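Local coordinates for protein probable diphthine synthase (Aeropyrum pernix, PDB 1WDE) that probably uses S-adenosyl-L-methionine to trimethylate the amino group of a modified histidine in elongation factor 2, a step on the way to diphthamide, at residues 228-231 against 232-236. Sequence-based numbering, arbitrary orientation.
Sequences YWSS and LERLS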
loop_
_atom_site.group_PDB
_atom_site.type_symbol
_atom_site.label_atom_id
_atom_site.label_comp_id
_atom_site.label_asym_id
_atom_site.label_seq_id
_atom_site.Cartn_x
_atom_site.Cartn_y
_atom_site.Cartn_z
ATOM N N TYR A 228 -0.944 -10.484 14.907
ATOM C CA TYR A 228 -0.219 -11.625 14.381
ATOM C C TYR A 228 -1.191 -12.742 14.027
ATOM O O TYR A 228 -2.054 -13.100 14.836
ATOM C CB TYR A 228 0.772 -12.140 15.423
ATOM C CG TYR A 228 1.540 -13.349 14.953
ATOM C CD1 TYR A 228 2.634 -13.210 14.118
ATOM C CD2 TYR A 228 1.172 -14.636 15.348
ATOM C CE1 TYR A 228 3.358 -14.313 13.685
ATOM C CE2 TYR A 228 1.890 -15.758 14.916
ATOM C CZ TYR A 228 2.988 -15.582 14.084
ATOM O OH TYR A 228 3.741 -16.657 13.666
ATOM N N TRP A 229 -1.064 -13.268 12.811
ATOM C CA TRP A 229 -1.898 -14.381 12.362
ATOM C C TRP A 229 -0.981 -15.569 12.082
ATOM O O TRP A 229 -0.140 -15.522 11.173
ATOM C CB TRP A 229 -2.703 -13.988 11.114
ATOM C CG TRP A 229 -3.841 -13.084 11.469
ATOM C CD1 TRP A 229 -3.789 -11.726 11.667
ATOM C CD2 TRP A 229 -5.174 -13.487 11.823
ATOM N NE1 TRP A 229 -5.003 -11.267 12.131
ATOM C CE2 TRP A 229 -5.870 -12.323 12.231
ATOM C CE3 TRP A 229 -5.846 -14.719 11.838
ATOM C CZ2 TRP A 229 -7.208 -12.356 12.649
ATOM C CZ3 TRP A 229 -7.179 -14.748 12.255
ATOM C CH2 TRP A 229 -7.841 -13.571 12.653
ATOM N N SER A 230 -1.158 -16.640 12.859
ATOM C CA SER A 230 -0.316 -17.830 12.737
ATOM C C SER A 230 -0.237 -18.416 11.335
ATOM O O SER A 230 0.732 -19.086 11.012
ATOM C CB SER A 230 -0.763 -18.905 13.759
ATOM O OG SER A 230 -2.076 -19.368 13.489
ATOM N N SER A 231 -1.243 -18.164 10.495
ATOM C CA SER A 231 -1.242 -18.668 9.117
ATOM C C SER A 231 -2.193 -17.817 8.270
ATOM O O SER A 231 -3.178 -17.285 8.784
ATOM C CB SER A 231 -1.714 -20.134 9.073
ATOM O OG SER A 231 -3.114 -20.219 9.320
ATOM N N LEU A 232 -1.917 -17.698 6.975
ATOM C CA LEU A 232 -2.784 -16.918 6.098
ATOM C C LEU A 232 -4.093 -17.702 5.931
ATOM O O LEU A 232 -5.142 -17.140 5.632
ATOM C CB LEU A 232 -2.121 -16.693 4.723
ATOM C CG LEU A 232 -1.085 -15.559 4.630
ATOM C CD1 LEU A 232 -0.443 -15.536 3.245
ATOM C CD2 LEU A 232 -1.773 -14.210 4.928
ATOM N N GLU A 233 -4.020 -19.016 6.116
ATOM C CA GLU A 233 -5.209 -19.869 6.016
ATOM C C GLU A 233 -6.217 -19.372 7.064
ATOM O O GLU A 233 -7.393 -19.174 6.773
ATOM C CB GLU A 233 -4.815 -21.322 6.300
ATOM C CG GLU A 233 -5.929 -22.341 6.178
ATOM C CD GLU A 233 -6.526 -22.377 4.799
ATOM O OE1 GLU A 233 -7.709 -22.005 4.664
ATOM O OE2 GLU A 233 -5.816 -22.768 3.845
ATOM N N ARG A 234 -5.740 -19.171 8.285
ATOM C CA ARG A 234 -6.590 -18.688 9.369
ATOM C C ARG A 234 -7.177 -17.312 9.068
ATOM O O ARG A 234 -8.342 -17.056 9.341
ATOM C CB ARG A 234 -5.802 -18.610 10.683
ATOM C CG ARG A 234 -5.594 -19.944 11.380
ATOM C CD ARG A 234 -5.227 -19.730 12.837
ATOM N NE ARG A 234 -6.263 -18.974 13.537
ATOM C CZ ARG A 234 -6.163 -18.540 14.789
ATOM N NH1 ARG A 234 -5.066 -18.781 15.495
ATOM N NH2 ARG A 234 -7.163 -17.862 15.336
ATOM N N LEU A 235 -6.364 -16.421 8.514
ATOM C CA LEU A 235 -6.825 -15.075 8.202
ATOM C C LEU A 235 -7.840 -15.068 7.087
ATOM O O LEU A 235 -8.771 -14.265 7.104
ATOM C CB LEU A 235 -5.638 -14.189 7.798
ATOM C CG LEU A 235 -5.900 -12.728 7.419
ATOM C CD1 LEU A 235 -6.680 -12.021 8.530
ATOM C CD2 LEU A 235 -4.547 -12.034 7.203
ATOM N N SER A 236 -7.663 -15.965 6.119
ATOM C CA SER A 236 -8.542 -16.035 4.952
ATOM C C SER A 236 -10.015 -16.246 5.289
ATOM O O SER A 236 -10.883 -15.868 4.510
ATOM C CB SER A 236 -8.095 -17.161 4.014
ATOM O OG SER A 236 -8.264 -18.422 4.643
#
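Trp229, the last residue of strand 225-229, lays one face of its indole against Leu235 in the short helix that follows. The leucine's CD1 does the touching: it sits 3.9 Å from the centroid of the five-membered ring of Trp229, only 13° off the normal, a CH-pi contact with the two side chains crossing at about a right angle. With chi1 at 180° and chi2 at 54°, Leu235 brings its CD1 over the indole. CE3 of Trp229 comes within 3.8 Å of Leu235 N, beside the helix backbone.

The turn itself is held by Ser231, the N-cap. Its OG faces the first helical turn and accepts a fairly straight bond from Arg234 N at 3.0 Å. Ser231 O adds a weak bond from Leu235 N. Arg234 runs back over the serines, its CD 3.2 Å from Ser230 OG, which lies near the guanidinium plane, at its edge.

Trp229 pairs with Ser213 in the mixed sheet; Leu232 and Leu235 also pack on Val188 of helix 184-202. Leu235 lies about 8 Å, side chain to side chain, from Leu173, which probably binds S-adenosyl-L-methionine. Cutting Trp229 back to an alanine is likely to leave Leu235 CD1 without its aromatic surface and to open a gap between strand and helix. Ser231 OG thus gives the Arg234 N-H an acceptor, while neighbouring Leu235 seals the same turn against the indole.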